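Local coordinates for type III secretion system effector protein ExoU (Pseudomonas fluorescens, PDB 4QMK) that probably acts as a patatin-like phospholipase A2 toxin of a type III secretion system, with a separate domain that brings it to the host plasma membrane, at residues A[84-89]-A[417-422]; A[331-336]-A[381-386]. All coordinates share one frame; numbering follows the deposited sequence.

Contact 1. Residues A[84-89]-A[417-422]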
loop_
_atom_site.group_PDB
_atom_site.type_symbol
_atom_site.label_atom_id
_atom_site.label_comp_id
_atom_site.label_asym_id
_atom_site.label_seq_id
_atom_site.Cartn_x
_atom_site.Cartn_y
_atom_site.Cartn_z
ATOM N N MET A 84 -17.134 25.217 20.863
ATOM C CA MET A 84 -17.966 24.193 20.278
ATOM C C MET A 84 -17.690 22.843 20.985
ATOM O O MET A 84 -18.625 22.078 21.295
ATOM C CB MET A 84 -17.728 24.169 18.771
ATOM C CG MET A 84 -18.470 23.111 18.018
ATOM S SD MET A 84 -17.538 21.596 17.939
ATOM C CE MET A 84 -16.159 22.205 16.968
ATOM N N VAL A 85 -16.431 22.559 21.266
ATOM C CA VAL A 85 -16.111 21.315 21.956
ATOM C C VAL A 85 -16.551 21.323 23.445
ATOM O O VAL A 85 -16.939 20.272 24.005
ATOM C CB VAL A 85 -14.620 21.046 21.923
ATOM C CG1 VAL A 85 -14.295 19.726 22.636
ATOM C CG2 VAL A 85 -14.142 21.048 20.491
ATOM N N GLN A 86 -16.466 22.493 24.085
ATOM C CA GLN A 86 -16.939 22.617 25.432
ATOM C C GLN A 86 -18.412 22.247 25.468
ATOM O O GLN A 86 -18.826 21.401 26.256
ATOM C CB GLN A 86 -16.703 24.032 25.964
ATOM C CG GLN A 86 -15.245 24.376 26.140
ATOM C CD GLN A 86 -14.975 25.869 26.019
ATOM O OE1 GLN A 86 -15.847 26.698 26.303
ATOM N NE2 GLN A 86 -13.743 26.221 25.654
ATOM N N ALA A 87 -19.190 22.866 24.589
ATOM C CA ALA A 87 -20.640 22.589 24.456
ATOM C C ALA A 87 -20.940 21.128 24.228
ATOM O O ALA A 87 -21.851 20.609 24.820
ATOM C CB ALA A 87 -21.235 23.397 23.322
ATOM N N LEU A 88 -20.179 20.448 23.373
ATOM C CA LEU A 88 -20.444 19.010 23.157
ATOM C C LEU A 88 -20.216 18.152 24.403
ATOM O O LEU A 88 -21.046 17.314 24.748
ATOM C CB LEU A 88 -19.616 18.454 22.013
ATOM C CG LEU A 88 -20.103 18.875 20.638
ATOM C CD1 LEU A 88 -19.046 18.511 19.615
ATOM C CD2 LEU A 88 -21.418 18.214 20.298
ATOM N N GLU A 89 -19.111 18.404 25.090
ATOM C CA GLU A 89 -18.700 17.598 26.231
ATOM C C GLU A 89 -19.609 17.865 27.415
ATOM O O GLU A 89 -20.141 16.939 28.027
ATOM C CB GLU A 89 -17.251 17.928 26.578
ATOM C CG GLU A 89 -16.469 16.801 27.218
ATOM C CD GLU A 89 -15.058 17.241 27.557
ATOM O OE1 GLU A 89 -14.899 18.100 28.462
ATOM O OE2 GLU A 89 -14.107 16.717 26.934
ATOM N N GLN A 417 -19.032 32.543 22.997
ATOM C CA GLN A 417 -20.132 32.790 22.072
ATOM C C GLN A 417 -20.474 31.508 21.299
ATOM O O GLN A 417 -21.643 31.172 21.083
ATOM C CB GLN A 417 -19.730 33.837 21.068
ATOM C CG GLN A 417 -19.589 35.208 21.655
ATOM C CD GLN A 417 -20.874 35.975 21.563
ATOM O OE1 GLN A 417 -21.574 36.178 22.564
ATOM N NE2 GLN A 417 -21.220 36.385 20.340
ATOM N N ALA A 418 -19.429 30.827 20.863
ATOM C CA ALA A 418 -19.568 29.581 20.182
ATOM C C ALA A 418 -20.242 28.545 21.085
ATOM O O ALA A 418 -21.169 27.817 20.660
ATOM C CB ALA A 418 -18.206 29.084 19.752
ATOM N N ARG A 419 -19.784 28.498 22.335
ATOM C CA ARG A 419 -20.295 27.537 23.310
ATOM C C ARG A 419 -21.785 27.701 23.449
ATOM O O ARG A 419 -22.547 26.706 23.403
ATOM C CB ARG A 419 -19.612 27.737 24.647
ATOM C CG ARG A 419 -20.053 26.801 25.758
ATOM C CD ARG A 419 -19.439 27.218 27.091
ATOM N NE ARG A 419 -19.597 26.198 28.124
ATOM C CZ ARG A 419 -18.724 25.976 29.109
ATOM N NH1 ARG A 419 -17.589 26.672 29.204
ATOM N NH2 ARG A 419 -18.965 25.012 29.988
ATOM N N GLN A 420 -22.207 28.945 23.603
ATOM C CA GLN A 420 -23.615 29.226 23.727
ATOM C C GLN A 420 -24.424 28.843 22.484
ATOM O O GLN A 420 -25.489 28.277 22.618
ATOM C CB GLN A 420 -23.833 30.685 23.998
ATOM C CG GLN A 420 -23.453 31.101 25.379
ATOM C CD GLN A 420 -23.747 32.555 25.610
ATOM O OE1 GLN A 420 -23.933 33.339 24.651
ATOM N NE2 GLN A 420 -23.787 32.940 26.883
ATOM N N THR A 421 -23.903 29.153 21.298
ATOM C CA THR A 421 -24.609 28.960 20.073
ATOM C C THR A 421 -24.851 27.469 19.859
ATOM O O THR A 421 -25.961 27.032 19.618
ATOM C CB THR A 421 -23.820 29.569 18.902
ATOM O OG1 THR A 421 -23.745 30.985 19.062
ATOM C CG2 THR A 421 -24.510 29.316 17.585
ATOM N N VAL A 422 -23.803 26.700 20.017
ATOM C CA VAL A 422 -23.864 25.287 19.851
ATOM C C VAL A 422 -24.774 24.625 20.894
ATOM O O VAL A 422 -25.592 23.733 20.526
ATOM C CB VAL A 422 -22.480 24.706 19.906
ATOM C CG1 VAL A 422 -22.515 23.201 20.005
ATOM C CG2 VAL A 422 -21.704 25.155 18.682
HETATM O O HOH W 1 -16.800 29.107 27.101
#
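A87 and V422 meet where helix 81-90 passes helix 408-431, and apolar packing carries the buried side of this contact. The CB of A87 lies 3.6 Å from CG1 of V422, and it also rests against the other helix's backbone, 3.6 Å from the carbonyl O of R419. A methyl is all the side chain that alanine brings to this spot, which suits segments 84-89 and 417-422, whose axes come within 7.6 Å. The second branch of V422, CG2, lies against the methylene part of M84, 3.9 Å from CG. The chain of M84 sets out with CG anti to its backbone N (chi1 177°), then bends at its next two torsions and leads away from helix 408-431, to pack on L69 and L71 of strand 68-72; a flexible thioether suits such a turn. A418 adds a light touch, its CB approaching the backbone N of M84.

The two segments run in roughly the same direction, their axes 42° apart. Both helices lie over the mixed sheet of the patatin-like phospholipase fold: M84 sets helix 81-90 on strand 68-72, and V422, through CG2 against CD2 of L385, sets helix 408-431 on strand 382-389.

Polar groups occupy the partly exposed side. The side chains of Q86 and R419 cross at about a right angle, with CB of Q86 over one face of the guanidinium, offset toward its rim. OE1 of Q86 comes 3.4 Å from NH1 of R419. A water lying at the edge of the guanidinium, in its plane, donates to OE1 of Q86 at 2.7 Å and accepts a weak bond from NH1 of R419. The long, extended arginine chain carries its charge past Q86 to a salt bridge between NH2 and E90, while NE2 of Q86 is hydrogen-bonded to T123 of helix 119-127.

Contact 2. Residues A[331-336]-A[381-386]; sequences EALIVK and QTVTLP
Two neighbouring parallel strands of the mixed sheet in the patatin-like phospholipase fold, 332-337 and 382-389, are joined here by A332, I334 and K336 on one side and Q381, V383 and L385 on the other. The ladder alternates as parallel pairing requires: I334 and K336 each use both N and O, toward the residues flanking T382 and T384. N of I334 thus donates to O of Q381 and its O accepts from N of V383 (2.9 Å), while N of K336 gives to O of V383 and its O takes N of L385. On its other edge strand 332-337 pairs with strand 68-72, so it lies inside the sheet.

Branched apolar residues, valine and leucine, line the face beneath helices 81-90 and 408-431. CD1 of L333 reaches CG1 of V383 at 3.7 Å. V383 holds that CG1 between its backbone N and carbonyl carbon (chi1 67°), placing it beside both L333 and the O of I334. V335 lies side by side with V383, the two pointing the same way, and its CG1 meets CD1 of L385 at 3.8 Å.

I334, K336, T382 and T384 project from the other face. The beta-branched T382 suits an extended strand; its OG1 bonds to the carbonyl O of F378 in the preceding helix and packs against CB of I334, while its methyl CG2 lies near CD of K336.

Where the chain leaves helix 374-380, Q381 prolongs the ladder with its side chain. Its amide stacks on the carboxylate of E331, the planes 16° apart, and this buried carboxylate is matched by a salt bridge to R429 of helix 408-431. OE1 of Q381 accepts from N of A332 at 2.8 Å, the donor tilted 28° from the amide plane.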
loop_
_atom_site.group_PDB
_atom_site.type_symbol
_atom_site.label_atom_id
_atom_site.label_comp_id
_atom_site.label_asym_id
_atom_site.label_seq_id
_atom_site.Cartn_x
_atom_site.Cartn_y
_atom_site.Cartn_z
ATOM N N GLU A 331 -27.355 11.766 12.512
ATOM C CA GLU A 331 -27.357 13.158 12.791
ATOM C C GLU A 331 -25.912 13.658 12.621
ATOM O O GLU A 331 -24.940 12.988 13.031
ATOM C CB GLU A 331 -27.869 13.395 14.206
ATOM C CG GLU A 331 -27.882 14.856 14.658
ATOM C CD GLU A 331 -29.081 15.672 14.195
ATOM O OE1 GLU A 331 -29.911 15.156 13.426
ATOM O OE2 GLU A 331 -29.180 16.847 14.618
ATOM N N ALA A 332 -25.773 14.824 12.009
ATOM C CA ALA A 332 -24.498 15.456 11.915
ATOM C C ALA A 332 -24.534 16.782 12.704
ATOM O O ALA A 332 -25.619 17.291 13.031
ATOM C CB ALA A 332 -24.182 15.741 10.478
ATOM N N LEU A 333 -23.360 17.310 13.014
ATOM C CA LEU A 333 -23.258 18.661 13.495
ATOM C C LEU A 333 -22.249 19.254 12.529
ATOM O O LEU A 333 -21.097 18.794 12.448
ATOM C CB LEU A 333 -22.736 18.726 14.929
ATOM C CG LEU A 333 -22.536 20.136 15.469
ATOM C CD1 LEU A 333 -23.816 20.933 15.471
ATOM C CD2 LEU A 333 -22.069 20.012 16.900
ATOM N N ILE A 334 -22.669 20.242 11.756
ATOM C CA ILE A 334 -21.816 20.794 10.732
ATOM C C ILE A 334 -21.498 22.143 11.199
ATOM O O ILE A 334 -22.403 22.933 11.443
ATOM C CB ILE A 334 -22.573 20.850 9.373
ATOM C CG1 ILE A 334 -22.932 19.422 8.960
ATOM C CG2 ILE A 334 -21.713 21.528 8.325
ATOM C CD1 ILE A 334 -24.011 19.293 7.864
ATOM N N VAL A 335 -20.241 22.467 11.328
ATOM C CA VAL A 335 -19.878 23.772 11.997
ATOM C C VAL A 335 -19.326 24.737 11.019
ATOM O O VAL A 335 -18.284 24.478 10.460
ATOM C CB VAL A 335 -18.845 23.546 13.092
ATOM C CG1 VAL A 335 -18.555 24.836 13.818
ATOM C CG2 VAL A 335 -19.373 22.510 14.070
ATOM N N LYS A 336 -20.078 25.812 10.763
ATOM C CA LYS A 336 -19.674 26.891 9.863
ATOM C C LYS A 336 -19.505 28.211 10.585
ATOM O O LYS A 336 -19.928 28.386 11.713
ATOM C CB LYS A 336 -20.720 27.111 8.783
ATOM C CG LYS A 336 -20.659 26.051 7.728
ATOM C CD LYS A 336 -21.745 26.175 6.677
ATOM C CE LYS A 336 -21.625 24.966 5.730
ATOM N NZ LYS A 336 -22.550 24.958 4.553
ATOM N N GLN A 381 -29.007 20.689 10.364
ATOM C CA GLN A 381 -27.959 20.152 11.176
ATOM C C GLN A 381 -26.733 21.037 11.214
ATOM O O GLN A 381 -25.689 20.635 11.713
ATOM C CB GLN A 381 -27.600 18.783 10.650
ATOM C CG GLN A 381 -28.658 17.768 11.043
ATOM C CD GLN A 381 -28.641 16.498 10.210
ATOM O OE1 GLN A 381 -27.654 15.770 10.150
ATOM N NE2 GLN A 381 -29.748 16.211 9.620
ATOM N N THR A 382 -26.849 22.235 10.642
ATOM C CA THR A 382 -25.728 23.127 10.511
ATOM C C THR A 382 -25.810 24.168 11.599
ATOM O O THR A 382 -26.898 24.679 11.841
ATOM C CB THR A 382 -25.783 23.843 9.161
ATOM O OG1 THR A 382 -25.573 22.881 8.109
ATOM C CG2 THR A 382 -24.770 24.905 9.081
ATOM N N VAL A 383 -24.681 24.481 12.248
ATOM C CA VAL A 383 -24.652 25.557 13.233
ATOM C C VAL A 383 -23.630 26.590 12.785
ATOM O O VAL A 383 -22.493 26.254 12.384
ATOM C CB VAL A 383 -24.359 25.021 14.671
ATOM C CG1 VAL A 383 -22.967 24.477 14.790
ATOM C CG2 VAL A 383 -24.597 26.085 15.709
ATOM N N THR A 384 -24.020 27.853 12.883
ATOM C CA THR A 384 -23.189 28.986 12.420
ATOM C C THR A 384 -22.615 29.778 13.597
ATOM O O THR A 384 -23.326 30.469 14.294
ATOM C CB THR A 384 -24.018 29.915 11.511
ATOM O OG1 THR A 384 -24.514 29.145 10.386
ATOM C CG2 THR A 384 -23.191 31.046 11.007
ATOM N N LEU A 385 -21.321 29.636 13.823
ATOM C CA LEU A 385 -20.686 30.282 14.936
ATOM C C LEU A 385 -20.608 31.776 14.631
ATOM O O LEU A 385 -20.137 32.162 13.587
ATOM C CB LEU A 385 -19.300 29.702 15.174
ATOM C CG LEU A 385 -19.207 28.205 15.443
ATOM C CD1 LEU A 385 -17.782 27.883 15.884
ATOM C CD2 LEU A 385 -20.192 27.743 16.506
ATOM N N PRO A 386 -21.099 32.612 15.544
ATOM C CA PRO A 386 -21.079 34.051 15.322
ATOM C C PRO A 386 -19.685 34.677 15.497
ATOM O O PRO A 386 -18.939 34.294 16.391
ATOM C CB PRO A 386 -22.015 34.570 16.411
ATOM C CG PRO A 386 -21.814 33.614 17.529
ATOM C CD PRO A 386 -21.624 32.269 16.874
#

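How the contacts relate
The centres of the two contacts lie about 11 Å apart, on the same side of the chain's centre, as successive layers of one domain: contact 2 lies within the mixed sheet, and contact 1 joins two helices over it. They touch directly. T421 lies against V383 and P386; from the other helix, M84 reaches V335. Along the chain, helix 81-90 comes first, then strands 332-337 and 382-389, and finally helix 408-431, so contact 2 is nested inside the loop closed by contact 1. Segments widely separated in sequence thus build a helical layer packed on a sheet in the probable phospholipase domain.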